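Local coordinates for protein putative amidohydrolase (Unidentified, PDB 3MKV) that probably acts as a zinc-dependent prolidase of the amidohydrolase superfamily, hydrolysing dipeptides that end in proline, at residues A[275-286]-A[331-342]. Numbering follows the deposited sequence.
Sequences PTLVTYDALASE and AQRLQSDEFRIL
The carboxylate of Glu338 grips the start of helix 277-286 through two backbone amides. Val278 N donates to OE2 at 2.6 Å, nearly along the C-O axis. Leu277 N comes to OE1 at 3.3 Å from the syn side, tilted out of the carboxylate plane. In this amidohydrolase TIM barrel, helix 277-286 follows the barrel strand 272-274, and helix 337-342 crosses it at 102°, with the short axes 9.4 Å apart. Glu338 sends CG anti to its backbone N (chi1 178°) and then bends at chi2, bringing the buried acid up to the helix N-terminus, where the first-turn amides point at the carboxylate and, with the helix dipole, would be expected to favour its negative charge. A water bridges OE1 to Pro275 O.

Beside this polar grip, Val278 CG1 lies against Glu338 CB and CG2 meets Asp337 CB and the carbonyl O of Leu334, while CD1 of Ile341 lies against Val278 CA. Leu277 CD1 touches Leu342 CD2 at 3.8 Å, and helix 307-317 covers this apolar patch through Ile311. Farther along, Ala282 CB packs on both Ala331 CB and Leu334 CD1.

On the zinc side, Thr276 OG1 is hydrogen-bonded to ND1 of His254, a metal ligand, and Thr279 OG1 to the backbone O of Asp326, another ligand. At the far end Glu286 OE1 forms a salt bridge with Arg333 NH1 at 3.3 Å, the carboxylate and guanidinium planes turned 84° apart.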
ATOM      1  N   PRO A 275      28.649 -12.162 -31.597  1.00 53.34           N
ATOM      2  CA  PRO A 275      27.667 -12.305 -32.663  1.00 52.24           C
ATOM      3  C   PRO A 275      26.829 -13.536 -32.393  1.00 50.89           C
ATOM      4  O   PRO A 275      27.337 -14.509 -31.839  1.00 50.23           O
ATOM      5  CB  PRO A 275      28.536 -12.532 -33.917  1.00 54.27           C
ATOM      6  CG  PRO A 275      29.942 -12.120 -33.515  1.00 55.86           C
ATOM      7  CD  PRO A 275      30.020 -12.444 -32.058  1.00 52.63           C
ATOM      8  N   THR A 276      25.563 -13.511 -32.791  1.00 50.75           N
ATOM      9  CA  THR A 276      24.690 -14.658 -32.563  1.00 51.16           C
ATOM     10  C   THR A 276      23.888 -14.988 -33.823  1.00 54.28           C
ATOM     11  O   THR A 276      22.658 -15.099 -33.786  1.00 55.34           O
ATOM     12  CB  THR A 276      23.761 -14.411 -31.352  1.00 52.99           C
ATOM     13  OG1 THR A 276      22.957 -13.240 -31.583  1.00 60.31           O
ATOM     14  CG2 THR A 276      24.591 -14.202 -30.081  1.00 46.33           C
ATOM     15  N   LEU A 277      24.611 -15.154 -34.933  1.00 57.22           N
ATOM     16  CA  LEU A 277      24.026 -15.279 -36.288  1.00 56.62           C
ATOM     17  C   LEU A 277      23.000 -16.401 -36.490  1.00 50.52           C
ATOM     18  O   LEU A 277      21.997 -16.223 -37.174  1.00 54.30           O
ATOM     19  CB  LEU A 277      25.140 -15.421 -37.341  1.00 54.91           C
ATOM     20  CG  LEU A 277      26.210 -14.331 -37.334  1.00 52.55           C
ATOM     21  CD1 LEU A 277      27.251 -14.575 -38.405  1.00 56.14           C
ATOM     22  CD2 LEU A 277      25.561 -12.969 -37.520  1.00 51.20           C
ATOM     23  N   VAL A 278      23.264 -17.561 -35.915  1.00 53.24           N
ATOM     24  CA  VAL A 278      22.407 -18.720 -36.138  1.00 54.73           C
ATOM     25  C   VAL A 278      20.953 -18.443 -35.750  1.00 57.89           C
ATOM     26  O   VAL A 278      20.016 -18.975 -36.358  1.00 58.93           O
ATOM     27  CB  VAL A 278      22.935 -19.951 -35.369  1.00 52.81           C
ATOM     28  CG1 VAL A 278      22.969 -19.667 -33.864  1.00 48.51           C
ATOM     29  CG2 VAL A 278      22.109 -21.190 -35.703  1.00 39.56           C
ATOM     30  N   THR A 279      20.763 -17.606 -34.736  1.00 60.55           N
ATOM     31  CA  THR A 279      19.426 -17.328 -34.244  1.00 60.05           C
ATOM     32  C   THR A 279      18.577 -16.593 -35.272  1.00 58.28           C
ATOM     33  O   THR A 279      17.384 -16.863 -35.402  1.00 58.76           O
ATOM     34  CB  THR A 279      19.443 -16.533 -32.932  1.00 59.08           C
ATOM     35  OG1 THR A 279      18.104 -16.419 -32.438  1.00 59.48           O
ATOM     36  CG2 THR A 279      20.020 -15.144 -33.151  1.00 62.77           C
ATOM     37  N   TYR A 280      19.186 -15.669 -36.005  1.00 59.13           N
ATOM     38  CA  TYR A 280      18.439 -14.917 -37.014  1.00 62.93           C
ATOM     39  C   TYR A 280      17.986 -15.805 -38.174  1.00 64.88           C
ATOM     40  O   TYR A 280      16.845 -15.703 -38.634  1.00 66.54           O
ATOM     41  CB  TYR A 280      19.238 -13.696 -37.474  1.00 59.29           C
ATOM     42  CG  TYR A 280      19.716 -12.908 -36.279  1.00 59.96           C
ATOM     43  CD1 TYR A 280      18.803 -12.411 -35.361  1.00 58.87           C
ATOM     44  CD2 TYR A 280      21.071 -12.692 -36.040  1.00 56.66           C
ATOM     45  CE1 TYR A 280      19.211 -11.705 -34.248  1.00 56.14           C
ATOM     46  CE2 TYR A 280      21.493 -11.983 -34.919  1.00 56.13           C
ATOM     47  CZ  TYR A 280      20.548 -11.494 -34.028  1.00 59.44           C
ATOM     48  OH  TYR A 280      20.915 -10.794 -32.902  1.00 61.39           O
ATOM     49  N   ASP A 281      18.867 -16.695 -38.620  1.00 64.09           N
ATOM     50  CA  ASP A 281      18.519 -17.670 -39.647  1.00 71.12           C
ATOM     51  C   ASP A 281      17.335 -18.558 -39.247  1.00 75.26           C
ATOM     52  O   ASP A 281      16.574 -19.013 -40.104  1.00 75.60           O
ATOM     53  CB  ASP A 281      19.731 -18.542 -39.986  1.00 72.37           C
ATOM     54  CG  ASP A 281      20.805 -17.777 -40.745  1.00 83.44           C
ATOM     55  OD1 ASP A 281      21.754 -18.425 -41.246  1.00 88.63           O
ATOM     56  OD2 ASP A 281      20.698 -16.532 -40.841  1.00 84.36           O
ATOM     57  N   ALA A 282      17.190 -18.805 -37.948  1.00 77.86           N
ATOM     58  CA  ALA A 282      16.131 -19.673 -37.439  1.00 78.63           C
ATOM     59  C   ALA A 282      14.817 -18.930 -37.237  1.00 81.14           C
ATOM     60  O   ALA A 282      13.745 -19.477 -37.494  1.00 85.74           O
ATOM     61  CB  ALA A 282      16.563 -20.334 -36.139  1.00 81.11           C
ATOM     62  N   LEU A 283      14.893 -17.694 -36.758  1.00 78.74           N
ATOM     63  CA  LEU A 283      13.692 -16.897 -36.570  1.00 76.94           C
ATOM     64  C   LEU A 283      12.961 -16.733 -37.899  1.00 77.84           C
ATOM     65  O   LEU A 283      11.729 -16.769 -37.957  1.00 76.80           O
ATOM     66  CB  LEU A 283      14.035 -15.530 -35.973  1.00 77.90           C
ATOM     67  CG  LEU A 283      14.461 -15.518 -34.501  1.00 78.77           C
ATOM     68  CD1 LEU A 283      14.995 -14.155 -34.092  1.00 71.22           C
ATOM     69  CD2 LEU A 283      13.303 -15.946 -33.600  1.00 78.95           C
ATOM     70  N   ALA A 284      13.731 -16.564 -38.969  1.00 79.07           N
ATOM     71  CA  ALA A 284      13.166 -16.426 -40.306  1.00 79.52           C
ATOM     72  C   ALA A 284      12.578 -17.743 -40.818  1.00 82.53           C
ATOM     73  O   ALA A 284      11.490 -17.759 -41.385  1.00 82.48           O
ATOM     74  CB  ALA A 284      14.217 -15.894 -41.273  1.00 78.28           C
ATOM     75  N   SER A 285      13.294 -18.845 -40.599  1.00 86.97           N
ATOM     76  CA  SER A 285      12.926 -20.155 -41.154  1.00 89.13           C
ATOM     77  C   SER A 285      11.712 -20.815 -40.501  1.00 88.38           C
ATOM     78  O   SER A 285      10.838 -21.341 -41.188  1.00 87.15           O
ATOM     79  CB  SER A 285      14.113 -21.125 -41.068  1.00 90.15           C
ATOM     80  OG  SER A 285      15.299 -20.542 -41.577  1.00 95.25           O
ATOM     81  N   GLU A 286      11.670 -20.809 -39.175  1.00 90.70           N
ATOM     82  CA  GLU A 286      10.690 -21.609 -38.456  1.00 94.19           C
ATOM     83  C   GLU A 286      10.081 -20.860 -37.281  1.00 94.25           C
ATOM     84  O   GLU A 286       9.364 -21.448 -36.472  1.00 96.50           O
ATOM     85  CB  GLU A 286      11.338 -22.907 -37.963  1.00 93.74           C
ATOM     86  CG  GLU A 286      12.354 -22.707 -36.839  1.00 94.96           C
ATOM     87  CD  GLU A 286      13.208 -23.942 -36.587  1.00 98.48           C
ATOM     88  OE1 GLU A 286      13.741 -24.505 -37.568  1.00101.75           O
ATOM     89  OE2 GLU A 286      13.352 -24.346 -35.411  1.00 97.07           O
ATOM     90  N   ALA A 331      14.364 -24.264 -31.745  1.00 55.19           N
ATOM     91  CA  ALA A 331      15.559 -23.897 -32.506  1.00 51.74           C
ATOM     92  C   ALA A 331      16.851 -24.087 -31.724  1.00 54.79           C
ATOM     93  O   ALA A 331      17.936 -24.176 -32.310  1.00 56.89           O
ATOM     94  CB  ALA A 331      15.456 -22.473 -32.966  1.00 53.56           C
ATOM     95  N   GLN A 332      16.741 -24.120 -30.400  1.00 53.21           N
ATOM     96  CA  GLN A 332      17.894 -24.390 -29.563  1.00 51.60           C
ATOM     97  C   GLN A 332      18.696 -25.566 -30.103  1.00 50.83           C
ATOM     98  O   GLN A 332      19.890 -25.682 -29.841  1.00 55.45           O
ATOM     99  CB  GLN A 332      17.470 -24.678 -28.123  1.00 49.60           C
ATOM    100  CG  GLN A 332      16.839 -23.489 -27.425  1.00 60.26           C
ATOM    101  CD  GLN A 332      17.475 -23.188 -26.078  1.00 60.38           C
ATOM    102  OE1 GLN A 332      18.623 -23.553 -25.829  1.00 69.31           O
ATOM    103  NE2 GLN A 332      16.736 -22.501 -25.210  1.00 57.91           N
ATOM    104  N   ARG A 333      18.047 -26.447 -30.855  1.00 50.67           N
ATOM    105  CA  ARG A 333      18.742 -27.636 -31.347  1.00 56.58           C
ATOM    106  C   ARG A 333      19.839 -27.297 -32.369  1.00 55.09           C
ATOM    107  O   ARG A 333      20.703 -28.134 -32.665  1.00 49.15           O
ATOM    108  CB  ARG A 333      17.755 -28.610 -31.972  1.00 59.14           C
ATOM    109  CG  ARG A 333      17.822 -28.633 -33.483  1.00 65.87           C
ATOM    110  CD  ARG A 333      16.741 -27.798 -34.120  1.00 73.80           C
ATOM    111  NE  ARG A 333      15.603 -28.623 -34.508  1.00 75.13           N
ATOM    112  CZ  ARG A 333      14.804 -28.361 -35.540  1.00 81.83           C
ATOM    113  NH1 ARG A 333      15.021 -27.297 -36.305  1.00 69.08           N
ATOM    114  NH2 ARG A 333      13.790 -29.175 -35.810  1.00 88.57           N
ATOM    115  N   LEU A 334      19.801 -26.061 -32.879  1.00 53.29           N
ATOM    116  CA  LEU A 334      20.647 -25.618 -33.990  1.00 53.98           C
ATOM    117  C   LEU A 334      21.961 -24.989 -33.548  1.00 51.94           C
ATOM    118  O   LEU A 334      22.778 -24.589 -34.374  1.00 54.03           O
ATOM    119  CB  LEU A 334      19.883 -24.625 -34.884  1.00 52.58           C
ATOM    120  CG  LEU A 334      18.699 -25.198 -35.672  1.00 54.21           C
ATOM    121  CD1 LEU A 334      17.762 -24.098 -36.136  1.00 47.90           C
ATOM    122  CD2 LEU A 334      19.187 -26.032 -36.864  1.00 55.12           C
ATOM    123  N   GLN A 335      22.164 -24.906 -32.245  1.00 52.52           N
ATOM    124  CA  GLN A 335      23.374 -24.306 -31.692  1.00 53.08           C
ATOM    125  C   GLN A 335      24.652 -24.554 -32.518  1.00 52.52           C
ATOM    126  O   GLN A 335      25.355 -23.615 -32.888  1.00 54.43           O
ATOM    127  CB  GLN A 335      23.567 -24.804 -30.263  1.00 54.87           C
ATOM    128  CG  GLN A 335      24.556 -24.018 -29.442  1.00 45.69           C
ATOM    129  CD  GLN A 335      24.577 -24.512 -28.013  1.00 49.24           C
ATOM    130  OE1 GLN A 335      24.211 -25.654 -27.742  1.00 49.43           O
ATOM    131  NE2 GLN A 335      24.994 -23.653 -27.087  1.00 49.32           N
ATOM    132  N   SER A 336      24.968 -25.812 -32.798  1.00 52.45           N
ATOM    133  CA  SER A 336      26.223 -26.121 -33.488  1.00 54.21           C
ATOM    134  C   SER A 336      26.339 -25.529 -34.902  1.00 53.41           C
ATOM    135  O   SER A 336      27.433 -25.451 -35.459  1.00 49.25           O
ATOM    136  CB  SER A 336      26.449 -27.622 -33.536  1.00 52.52           C
ATOM    137  OG  SER A 336      26.497 -28.136 -32.229  1.00 60.14           O
ATOM    138  N   ASP A 337      25.225 -25.102 -35.480  1.00 52.57           N
ATOM    139  CA  ASP A 337      25.274 -24.518 -36.815  1.00 56.61           C
ATOM    140  C   ASP A 337      25.985 -23.174 -36.843  1.00 57.02           C
ATOM    141  O   ASP A 337      26.281 -22.655 -37.915  1.00 55.74           O
ATOM    142  CB  ASP A 337      23.877 -24.375 -37.404  1.00 55.28           C
ATOM    143  CG  ASP A 337      23.362 -25.667 -37.975  1.00 64.54           C
ATOM    144  OD1 ASP A 337      23.563 -26.730 -37.346  1.00 68.42           O
ATOM    145  OD2 ASP A 337      22.760 -25.623 -39.065  1.00 80.22           O
ATOM    146  N   GLU A 338      26.252 -22.604 -35.673  1.00 54.99           N
ATOM    147  CA  GLU A 338      26.918 -21.307 -35.636  1.00 57.19           C
ATOM    148  C   GLU A 338      28.370 -21.442 -36.094  1.00 54.83           C
ATOM    149  O   GLU A 338      28.998 -20.457 -36.475  1.00 53.88           O
ATOM    150  CB  GLU A 338      26.822 -20.665 -34.244  1.00 59.37           C
ATOM    151  CG  GLU A 338      27.546 -19.317 -34.087  1.00 60.59           C
ATOM    152  CD  GLU A 338      26.789 -18.137 -34.697  1.00 61.41           C
ATOM    153  OE1 GLU A 338      27.308 -16.994 -34.615  1.00 47.72           O
ATOM    154  OE2 GLU A 338      25.682 -18.350 -35.254  1.00 55.74           O
ATOM    155  N   PHE A 339      28.892 -22.664 -36.053  1.00 56.22           N
ATOM    156  CA  PHE A 339      30.242 -22.940 -36.551  1.00 55.82           C
ATOM    157  C   PHE A 339      30.246 -22.885 -38.073  1.00 58.27           C
ATOM    158  O   PHE A 339      31.044 -22.169 -38.685  1.00 57.65           O
ATOM    159  CB  PHE A 339      30.732 -24.311 -36.081  1.00 54.04           C
ATOM    160  CG  PHE A 339      31.030 -24.379 -34.612  1.00 50.06           C
ATOM    161  CD1 PHE A 339      32.045 -23.607 -34.061  1.00 52.18           C
ATOM    162  CD2 PHE A 339      30.304 -25.229 -33.777  1.00 53.46           C
ATOM    163  CE1 PHE A 339      32.329 -23.660 -32.694  1.00 54.45           C
ATOM    164  CE2 PHE A 339      30.580 -25.299 -32.402  1.00 36.18           C
ATOM    165  CZ  PHE A 339      31.589 -24.512 -31.860  1.00 53.20           C
ATOM    166  N   ARG A 340      29.331 -23.640 -38.672  1.00 63.34           N
ATOM    167  CA  ARG A 340      29.126 -23.632 -40.116  1.00 63.58           C
ATOM    168  C   ARG A 340      28.967 -22.210 -40.652  1.00 64.01           C
ATOM    169  O   ARG A 340      29.637 -21.811 -41.610  1.00 67.42           O
ATOM    170  CB  ARG A 340      27.876 -24.446 -40.465  1.00 67.40           C
ATOM    171  CG  ARG A 340      27.805 -24.896 -41.918  1.00 73.23           C
ATOM    172  CD  ARG A 340      26.378 -25.238 -42.344  1.00 79.74           C
ATOM    173  NE  ARG A 340      25.586 -24.044 -42.644  1.00 87.97           N
ATOM    174  CZ  ARG A 340      24.430 -23.741 -42.058  1.00 89.48           C
ATOM    175  NH1 ARG A 340      23.918 -24.554 -41.142  1.00 85.21           N
ATOM    176  NH2 ARG A 340      23.781 -22.629 -42.390  1.00 83.61           N
ATOM    177  N   ILE A 341      28.066 -21.452 -40.038  1.00 60.16           N
ATOM    178  CA  ILE A 341      27.761 -20.106 -40.506  1.00 57.54           C
ATOM    179  C   ILE A 341      28.986 -19.190 -40.453  1.00 60.29           C
ATOM    180  O   ILE A 341      29.340 -18.559 -41.453  1.00 63.81           O
ATOM    181  CB  ILE A 341      26.600 -19.496 -39.711  1.00 58.26           C
ATOM    182  CG1 ILE A 341      25.314 -20.288 -39.966  1.00 55.17           C
ATOM    183  CG2 ILE A 341      26.414 -18.037 -40.077  1.00 61.75           C
ATOM    184  CD1 ILE A 341      24.130 -19.812 -39.163  1.00 56.65           C
ATOM    185  N   LEU A 342      29.641 -19.121 -39.297  1.00 57.11           N
ATOM    186  CA  LEU A 342      30.851 -18.309 -39.165  1.00 55.77           C
ATOM    187  C   LEU A 342      31.945 -18.812 -40.107  1.00 59.25           C
ATOM    188  O   LEU A 342      32.785 -18.042 -40.568  1.00 58.29           O
ATOM    189  CB  LEU A 342      31.357 -18.310 -37.717  1.00 53.22           C
ATOM    190  CG  LEU A 342      30.429 -17.768 -36.617  1.00 51.50           C
ATOM    191  CD1 LEU A 342      30.921 -18.136 -35.213  1.00 49.51           C
ATOM    192  CD2 LEU A 342      30.247 -16.267 -36.734  1.00 41.52           C
TER
HETATM  193  O   HOH W   1      29.043 -16.117 -32.852  1.00 52.34           O